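Local coordinates for deacetylase EF_0837 (Enterococcus faecalis, PDB 2ICS), which deacetylates acetyl-(R)-mandelate with very low efficiency in vitro and carries a binuclear zinc centre in a TIM-barrel amidohydrolase fold, at residues F242-H254 / P282-V296. Residues are numbered along the deposited sequence; the frame is centred on the assembly and turned at random.
Sequences FDIGHGTDSFNFH and PVYDLATTMEKLRVV
His246 and Lys292 meet at about a right angle, an instructive case of a buried imidazole held from several directions. A chi1 of -167° carries the His246 ring away from its backbone N and out toward helix 286-296, and its NE2 comes to lie 2.9 Å from Lys292 NZ. On its other nitrogen the ring is a donor: ND1 gives its proton to Gly247 O at 2.7 Å, on a carbonyl lone pair and almost exactly in the ring plane, which fixes the rotation of the imidazole. Val283 CB lies over one face of the ring, Phe251 CB over the centre of the opposite face, and Pro282 CG approaches CE1 obliquely. Lys292 stretches out fully beyond CG, far enough to bring its ammonium back to Pro282, ahead of helix 286-296, where NZ donates to Pro282 O at 2.8 Å from above the carbonyl plane; Thr344 O accepts a further bond from it. In this amidohydrolase TIM barrel, the chain leaves barrel strand 241-243 and turns through Gly245 and Gly247 beside the metal centre: Gly245 O is hydrogen-bonded to ND1 of His211, a zinc ligand, and Gly247 lies close to Asp272, a ligand of the other zinc. The contact thus joins this loop and the start of helix 253-261 to helix 286-296. Toward the C-terminal end of helix 286-296, Phe253 crosses the aliphatic part of Lys292, its CZ 3.9 Å from Lys292 CG. Val296 CG2 sits at the edge of the same ring, 3.9 Å from Phe253 CD1. Phe251 CE2 leans over a face of the Phe253 ring, off centre. Nearer the barrel, Ile244 and Leu293 reach tip to tip, Ile244 CG1 to Leu293 CD1 at 4.0 Å.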
ATOM      1  N   PHE A 242       3.927  -8.058   6.821  1.00 21.96           N
ATOM      2  CA  PHE A 242       5.014  -7.671   5.927  1.00 22.01           C
ATOM      3  C   PHE A 242       4.476  -6.934   4.699  1.00 22.12           C
ATOM      4  O   PHE A 242       3.741  -7.500   3.888  1.00 22.69           O
ATOM      5  CB  PHE A 242       5.800  -8.909   5.492  1.00 21.06           C
ATOM      6  CG  PHE A 242       6.767  -9.421   6.533  1.00 21.37           C
ATOM      7  CD1 PHE A 242       6.448  -9.392   7.889  1.00 22.73           C
ATOM      8  CD2 PHE A 242       7.992  -9.965   6.152  1.00 21.99           C
ATOM      9  CE1 PHE A 242       7.333  -9.894   8.847  1.00 20.60           C
ATOM     10  CE2 PHE A 242       8.884 -10.472   7.104  1.00 21.25           C
ATOM     11  CZ  PHE A 242       8.555 -10.436   8.451  1.00 19.92           C
ATOM     12  N   ASP A 243       4.847  -5.664   4.578  1.00 20.80           N
ATOM     13  CA  ASP A 243       4.402  -4.818   3.470  1.00 20.86           C
ATOM     14  C   ASP A 243       5.619  -4.494   2.602  1.00 18.30           C
ATOM     15  O   ASP A 243       6.673  -4.140   3.124  1.00 17.53           O
ATOM     16  CB  ASP A 243       3.785  -3.537   4.047  1.00 20.25           C
ATOM     17  CG  ASP A 243       3.254  -2.598   2.982  1.00 22.71           C
ATOM     18  OD1 ASP A 243       2.206  -2.896   2.362  1.00 24.27           O
ATOM     19  OD2 ASP A 243       3.890  -1.545   2.775  1.00 22.55           O
ATOM     20  N   ILE A 244       5.469  -4.611   1.287  1.00 19.97           N
ATOM     21  CA  ILE A 244       6.565  -4.345   0.350  1.00 19.79           C
ATOM     22  C   ILE A 244       7.161  -2.929   0.392  1.00 21.12           C
ATOM     23  O   ILE A 244       8.358  -2.773   0.618  1.00 23.57           O
ATOM     24  CB  ILE A 244       6.139  -4.644  -1.114  1.00 20.05           C
ATOM     25  CG1 ILE A 244       5.832  -6.137  -1.283  1.00 20.14           C
ATOM     26  CG2 ILE A 244       7.260  -4.245  -2.082  1.00 18.77           C
ATOM     27  CD1 ILE A 244       7.036  -7.044  -1.091  1.00 19.60           C
ATOM     28  N   GLY A 245       6.340  -1.904   0.162  1.00 22.02           N
ATOM     29  CA  GLY A 245       6.840  -0.535   0.161  1.00 20.12           C
ATOM     30  C   GLY A 245       8.106  -0.420  -0.681  1.00 20.06           C
ATOM     31  O   GLY A 245       9.117   0.100  -0.213  1.00 19.99           O
ATOM     32  N   HIS A 246       8.040  -0.895  -1.925  1.00 21.03           N
ATOM     33  CA  HIS A 246       9.185  -0.911  -2.845  1.00 20.58           C
ATOM     34  C   HIS A 246      10.153   0.254  -2.699  1.00 22.07           C
ATOM     35  O   HIS A 246      11.308   0.064  -2.308  1.00 21.11           O
ATOM     36  CB  HIS A 246       8.713  -0.992  -4.298  1.00 19.57           C
ATOM     37  CG  HIS A 246       9.810  -1.327  -5.266  1.00 19.45           C
ATOM     38  ND1 HIS A 246      10.930  -0.539  -5.421  1.00 17.11           N
ATOM     39  CD2 HIS A 246       9.967  -2.374  -6.111  1.00 15.92           C
ATOM     40  CE1 HIS A 246      11.731  -1.087  -6.319  1.00 19.24           C
ATOM     41  NE2 HIS A 246      11.171  -2.201  -6.754  1.00 18.70           N
ATOM     42  N   GLY A 247       9.691   1.456  -3.033  1.00 22.06           N
ATOM     43  CA  GLY A 247      10.534   2.627  -2.904  1.00 21.87           C
ATOM     44  C   GLY A 247      11.803   2.630  -3.741  1.00 22.76           C
ATOM     45  O   GLY A 247      12.108   1.689  -4.475  1.00 22.84           O
ATOM     46  N   THR A 248      12.549   3.718  -3.628  1.00 22.60           N
ATOM     47  CA  THR A 248      13.784   3.871  -4.368  1.00 23.99           C
ATOM     48  C   THR A 248      14.858   2.897  -3.892  1.00 24.47           C
ATOM     49  O   THR A 248      15.659   2.425  -4.692  1.00 24.91           O
ATOM     50  CB  THR A 248      14.308   5.319  -4.247  1.00 24.43           C
ATOM     51  OG1 THR A 248      13.314   6.217  -4.754  1.00 24.36           O
ATOM     52  CG2 THR A 248      15.605   5.504  -5.037  1.00 22.63           C
ATOM     53  N   ASP A 249      14.864   2.572  -2.604  1.00 24.76           N
ATOM     54  CA  ASP A 249      15.884   1.667  -2.082  1.00 26.83           C
ATOM     55  C   ASP A 249      15.399   0.565  -1.155  1.00 25.83           C
ATOM     56  O   ASP A 249      16.196  -0.002  -0.415  1.00 26.68           O
ATOM     57  CB  ASP A 249      16.961   2.473  -1.352  1.00 31.75           C
ATOM     58  CG  ASP A 249      17.848   3.256  -2.307  1.00 37.36           C
ATOM     59  OD1 ASP A 249      18.484   2.629  -3.191  1.00 39.66           O
ATOM     60  OD2 ASP A 249      17.910   4.495  -2.172  1.00 37.77           O
ATOM     61  N   SER A 250      14.120   0.218  -1.207  1.00 23.61           N
ATOM     62  CA  SER A 250      13.626  -0.785  -0.278  1.00 23.84           C
ATOM     63  C   SER A 250      13.153  -2.147  -0.773  1.00 23.06           C
ATOM     64  O   SER A 250      12.567  -2.908   0.004  1.00 23.78           O
ATOM     65  CB  SER A 250      12.543  -0.142   0.587  1.00 24.03           C
ATOM     66  OG  SER A 250      13.062   1.022   1.211  1.00 22.59           O
ATOM     67  N   PHE A 251      13.391  -2.469  -2.042  1.00 23.08           N
ATOM     68  CA  PHE A 251      12.985  -3.775  -2.562  1.00 20.96           C
ATOM     69  C   PHE A 251      14.116  -4.473  -3.306  1.00 21.07           C
ATOM     70  O   PHE A 251      14.645  -3.957  -4.285  1.00 21.09           O
ATOM     71  CB  PHE A 251      11.778  -3.663  -3.493  1.00 21.03           C
ATOM     72  CG  PHE A 251      11.371  -4.980  -4.096  1.00 22.25           C
ATOM     73  CD1 PHE A 251      10.765  -5.957  -3.316  1.00 23.72           C
ATOM     74  CD2 PHE A 251      11.657  -5.270  -5.430  1.00 23.61           C
ATOM     75  CE1 PHE A 251      10.450  -7.211  -3.849  1.00 24.64           C
ATOM     76  CE2 PHE A 251      11.349  -6.521  -5.976  1.00 23.89           C
ATOM     77  CZ  PHE A 251      10.743  -7.494  -5.181  1.00 25.14           C
ATOM     78  N   ASN A 252      14.455  -5.670  -2.846  1.00 22.30           N
ATOM     79  CA  ASN A 252      15.533  -6.453  -3.429  1.00 23.12           C
ATOM     80  C   ASN A 252      14.991  -7.807  -3.909  1.00 24.53           C
ATOM     81  O   ASN A 252      14.419  -8.567  -3.125  1.00 25.27           O
ATOM     82  CB  ASN A 252      16.636  -6.618  -2.369  1.00 22.26           C
ATOM     83  CG  ASN A 252      17.838  -7.410  -2.866  1.00 23.85           C
ATOM     84  OD1 ASN A 252      17.771  -8.631  -3.028  1.00 21.59           O
ATOM     85  ND2 ASN A 252      18.948  -6.713  -3.100  1.00 19.30           N
ATOM     86  N   PHE A 253      15.148  -8.085  -5.205  1.00 26.16           N
ATOM     87  CA  PHE A 253      14.679  -9.343  -5.802  1.00 26.94           C
ATOM     88  C   PHE A 253      15.223 -10.572  -5.082  1.00 27.35           C
ATOM     89  O   PHE A 253      14.476 -11.502  -4.765  1.00 27.83           O
ATOM     90  CB  PHE A 253      15.091  -9.442  -7.277  1.00 26.93           C
ATOM     91  CG  PHE A 253      14.146  -8.756  -8.239  1.00 26.10           C
ATOM     92  CD1 PHE A 253      12.822  -9.161  -8.347  1.00 25.06           C
ATOM     93  CD2 PHE A 253      14.605  -7.753  -9.081  1.00 25.44           C
ATOM     94  CE1 PHE A 253      11.972  -8.582  -9.284  1.00 25.60           C
ATOM     95  CE2 PHE A 253      13.763  -7.167 -10.025  1.00 25.87           C
ATOM     96  CZ  PHE A 253      12.446  -7.584 -10.126  1.00 26.53           C
ATOM     97  N   HIS A 254      16.527 -10.580  -4.827  1.00 27.40           N
ATOM     98  CA  HIS A 254      17.136 -11.725  -4.168  1.00 28.01           C
ATOM     99  C   HIS A 254      16.481 -12.024  -2.823  1.00 28.08           C
ATOM    100  O   HIS A 254      16.232 -13.184  -2.485  1.00 27.59           O
ATOM    101  CB  HIS A 254      18.633 -11.499  -3.970  1.00 29.56           C
ATOM    102  CG  HIS A 254      19.336 -12.679  -3.378  1.00 30.85           C
ATOM    103  ND1 HIS A 254      19.425 -13.890  -4.027  1.00 30.98           N
ATOM    104  CD2 HIS A 254      19.923 -12.854  -2.169  1.00 30.41           C
ATOM    105  CE1 HIS A 254      20.033 -14.763  -3.244  1.00 32.56           C
ATOM    106  NE2 HIS A 254      20.344 -14.159  -2.110  1.00 32.43           N
ATOM    107  N   PRO A 282      13.010   3.281  -9.887  1.00 28.75           N
ATOM    108  CA  PRO A 282      12.693   1.899 -10.266  1.00 28.10           C
ATOM    109  C   PRO A 282      11.233   1.460 -10.072  1.00 28.46           C
ATOM    110  O   PRO A 282      10.816   0.432 -10.610  1.00 26.20           O
ATOM    111  CB  PRO A 282      13.660   1.096  -9.409  1.00 28.88           C
ATOM    112  CG  PRO A 282      13.687   1.885  -8.145  1.00 27.23           C
ATOM    113  CD  PRO A 282      13.821   3.305  -8.655  1.00 27.33           C
ATOM    114  N   VAL A 283      10.466   2.215  -9.294  1.00 28.51           N
ATOM    115  CA  VAL A 283       9.056   1.886  -9.085  1.00 31.24           C
ATOM    116  C   VAL A 283       8.252   2.855  -9.928  1.00 33.70           C
ATOM    117  O   VAL A 283       8.161   4.036  -9.611  1.00 40.20           O
ATOM    118  CB  VAL A 283       8.641   2.041  -7.601  1.00 29.47           C
ATOM    119  CG1 VAL A 283       9.416   3.147  -6.965  1.00 27.94           C
ATOM    120  CG2 VAL A 283       7.139   2.327  -7.495  1.00 24.92           C
ATOM    121  N   TYR A 284       7.660   2.369 -11.003  1.00 33.35           N
ATOM    122  CA  TYR A 284       6.903   3.259 -11.875  1.00 29.04           C
ATOM    123  C   TYR A 284       5.437   3.379 -11.490  1.00 27.49           C
ATOM    124  O   TYR A 284       4.827   4.435 -11.662  1.00 26.80           O
ATOM    125  CB  TYR A 284       7.026   2.781 -13.317  1.00 29.24           C
ATOM    126  CG  TYR A 284       8.445   2.817 -13.842  1.00 29.02           C
ATOM    127  CD1 TYR A 284       9.337   1.774 -13.587  1.00 28.75           C
ATOM    128  CD2 TYR A 284       8.897   3.903 -14.596  1.00 27.26           C
ATOM    129  CE1 TYR A 284      10.652   1.812 -14.079  1.00 29.14           C
ATOM    130  CE2 TYR A 284      10.197   3.953 -15.086  1.00 28.64           C
ATOM    131  CZ  TYR A 284      11.071   2.910 -14.829  1.00 30.24           C
ATOM    132  OH  TYR A 284      12.358   2.976 -15.323  1.00 29.41           O
ATOM    133  N   ASP A 285       4.880   2.288 -10.972  1.00 25.39           N
ATOM    134  CA  ASP A 285       3.489   2.243 -10.551  1.00 24.18           C
ATOM    135  C   ASP A 285       3.210   0.928  -9.812  1.00 23.77           C
ATOM    136  O   ASP A 285       4.100   0.095  -9.664  1.00 20.58           O
ATOM    137  CB  ASP A 285       2.572   2.407 -11.772  1.00 26.71           C
ATOM    138  CG  ASP A 285       2.940   1.474 -12.914  1.00 26.79           C
ATOM    139  OD1 ASP A 285       2.628   1.807 -14.072  1.00 32.63           O
ATOM    140  OD2 ASP A 285       3.527   0.407 -12.661  1.00 27.14           O
ATOM    141  N   LEU A 286       1.984   0.745  -9.336  1.00 24.19           N
ATOM    142  CA  LEU A 286       1.654  -0.473  -8.600  1.00 24.28           C
ATOM    143  C   LEU A 286       1.721  -1.699  -9.512  1.00 23.05           C
ATOM    144  O   LEU A 286       2.288  -2.721  -9.139  1.00 23.23           O
ATOM    145  CB  LEU A 286       0.266  -0.346  -7.973  1.00 23.93           C
ATOM    146  CG  LEU A 286      -0.158  -1.474  -7.025  1.00 22.43           C
ATOM    147  CD1 LEU A 286       0.726  -1.488  -5.780  1.00 21.01           C
ATOM    148  CD2 LEU A 286      -1.612  -1.271  -6.644  1.00 19.93           C
ATOM    149  N   ALA A 287       1.145  -1.583 -10.706  1.00 21.85           N
ATOM    150  CA  ALA A 287       1.152  -2.665 -11.692  1.00 22.69           C
ATOM    151  C   ALA A 287       2.560  -3.240 -11.880  1.00 22.12           C
ATOM    152  O   ALA A 287       2.745  -4.461 -11.908  1.00 21.05           O
ATOM    153  CB  ALA A 287       0.618  -2.147 -13.036  1.00 21.74           C
ATOM    154  N   THR A 288       3.543  -2.348 -12.000  1.00 20.62           N
ATOM    155  CA  THR A 288       4.937  -2.738 -12.186  1.00 20.91           C
ATOM    156  C   THR A 288       5.481  -3.463 -10.954  1.00 21.85           C
ATOM    157  O   THR A 288       6.303  -4.372 -11.063  1.00 21.19           O
ATOM    158  CB  THR A 288       5.813  -1.501 -12.477  1.00 20.27           C
ATOM    159  OG1 THR A 288       5.363  -0.880 -13.684  1.00 20.58           O
ATOM    160  CG2 THR A 288       7.275  -1.889 -12.642  1.00 18.95           C
ATOM    161  N   THR A 289       5.021  -3.051  -9.779  1.00 22.05           N
ATOM    162  CA  THR A 289       5.461  -3.674  -8.544  1.00 22.69           C
ATOM    163  C   THR A 289       4.824  -5.062  -8.474  1.00 22.82           C
ATOM    164  O   THR A 289       5.449  -6.021  -8.034  1.00 24.15           O
ATOM    165  CB  THR A 289       5.033  -2.834  -7.325  1.00 22.98           C
ATOM    166  OG1 THR A 289       5.469  -1.481  -7.509  1.00 26.70           O
ATOM    167  CG2 THR A 289       5.663  -3.380  -6.052  1.00 20.49           C
HETATM  168  N   MSE A 290       3.577  -5.157  -8.923  1.00 21.32           N
HETATM  169  CA  MSE A 290       2.860  -6.424  -8.934  1.00 22.85           C
HETATM  170  C   MSE A 290       3.540  -7.417  -9.892  1.00 22.42           C
HETATM  171  O   MSE A 290       3.631  -8.610  -9.599  1.00 18.79           O
HETATM  172  CB  MSE A 290       1.406  -6.188  -9.356  1.00 24.84           C
HETATM  173  CG  MSE A 290       0.615  -5.335  -8.360  1.00 29.54           C
HETATM  174 SE   MSE A 290      -1.043  -4.638  -9.096  1.00 39.31          SE
HETATM  175  CE  MSE A 290      -2.020  -6.295  -9.245  1.00 31.20           C
ATOM    176  N   GLU A 291       4.020  -6.914 -11.028  1.00 21.88           N
ATOM    177  CA  GLU A 291       4.696  -7.754 -12.008  1.00 23.40           C
ATOM    178  C   GLU A 291       6.028  -8.247 -11.447  1.00 23.55           C
ATOM    179  O   GLU A 291       6.542  -9.282 -11.871  1.00 21.47           O
ATOM    180  CB  GLU A 291       4.935  -6.976 -13.308  1.00 24.33           C
ATOM    181  CG  GLU A 291       3.661  -6.429 -13.933  1.00 26.88           C
ATOM    182  CD  GLU A 291       3.938  -5.444 -15.045  1.00 28.29           C
ATOM    183  OE1 GLU A 291       4.997  -4.784 -14.997  1.00 29.13           O
ATOM    184  OE2 GLU A 291       3.093  -5.320 -15.958  1.00 31.79           O
ATOM    185  N   LYS A 292       6.591  -7.506 -10.495  1.00 24.30           N
ATOM    186  CA  LYS A 292       7.856  -7.921  -9.893  1.00 23.70           C
ATOM    187  C   LYS A 292       7.644  -9.124  -8.978  1.00 24.05           C
ATOM    188  O   LYS A 292       8.452 -10.049  -8.958  1.00 25.12           O
ATOM    189  CB  LYS A 292       8.493  -6.762  -9.124  1.00 21.54           C
ATOM    190  CG  LYS A 292       9.022  -5.660 -10.040  1.00 24.12           C
ATOM    191  CD  LYS A 292       9.655  -4.506  -9.266  1.00 21.87           C
ATOM    192  CE  LYS A 292      10.124  -3.420 -10.229  1.00 22.89           C
ATOM    193  NZ  LYS A 292      10.545  -2.172  -9.542  1.00 22.43           N
ATOM    194  N   LEU A 293       6.556  -9.129  -8.217  1.00 25.71           N
ATOM    195  CA  LEU A 293       6.299 -10.274  -7.353  1.00 26.57           C
ATOM    196  C   LEU A 293       5.803 -11.447  -8.183  1.00 26.32           C
ATOM    197  O   LEU A 293       5.858 -12.597  -7.751  1.00 24.92           O
ATOM    198  CB  LEU A 293       5.300  -9.902  -6.266  1.00 24.91           C
ATOM    199  CG  LEU A 293       6.121  -9.083  -5.265  1.00 26.93           C
ATOM    200  CD1 LEU A 293       5.411  -7.807  -4.901  1.00 24.41           C
ATOM    201  CD2 LEU A 293       6.431  -9.949  -4.056  1.00 21.36           C
ATOM    202  N   ARG A 294       5.327 -11.153  -9.387  1.00 27.54           N
ATOM    203  CA  ARG A 294       4.861 -12.205 -10.273  1.00 28.34           C
ATOM    204  C   ARG A 294       6.099 -12.934 -10.768  1.00 28.36           C
ATOM    205  O   ARG A 294       6.145 -14.162 -10.772  1.00 28.85           O
ATOM    206  CB  ARG A 294       4.088 -11.618 -11.456  1.00 29.80           C
ATOM    207  CG  ARG A 294       3.764 -12.634 -12.553  1.00 30.74           C
ATOM    208  CD  ARG A 294       3.108 -13.879 -11.983  1.00 34.42           C
ATOM    209  NE  ARG A 294       2.799 -14.865 -13.013  1.00 35.55           N
ATOM    210  CZ  ARG A 294       2.850 -16.182 -12.823  1.00 37.38           C
ATOM    211  NH1 ARG A 294       3.204 -16.675 -11.640  1.00 33.91           N
ATOM    212  NH2 ARG A 294       2.542 -17.008 -13.815  1.00 36.42           N
ATOM    213  N   VAL A 295       7.112 -12.168 -11.164  1.00 27.92           N
ATOM    214  CA  VAL A 295       8.350 -12.748 -11.667  1.00 29.76           C
ATOM    215  C   VAL A 295       9.097 -13.453 -10.534  1.00 29.08           C
ATOM    216  O   VAL A 295       9.832 -14.411 -10.770  1.00 27.79           O
ATOM    217  CB  VAL A 295       9.263 -11.663 -12.308  1.00 31.68           C
ATOM    218  CG1 VAL A 295       9.924 -10.819 -11.230  1.00 33.30           C
ATOM    219  CG2 VAL A 295      10.306 -12.322 -13.190  1.00 32.57           C
ATOM    220  N   VAL A 296       8.907 -12.975  -9.307  1.00 28.60           N
ATOM    221  CA  VAL A 296       9.535 -13.589  -8.143  1.00 27.09           C
ATOM    222  C   VAL A 296       8.958 -14.990  -7.951  1.00 28.57           C
ATOM    223  O   VAL A 296       9.666 -15.910  -7.548  1.00 28.96           O
ATOM    224  CB  VAL A 296       9.277 -12.766  -6.846  1.00 27.15           C
ATOM    225  CG1 VAL A 296       9.578 -13.611  -5.605  1.00 24.36           C
ATOM    226  CG2 VAL A 296      10.148 -11.531  -6.837  1.00 25.00           C
TER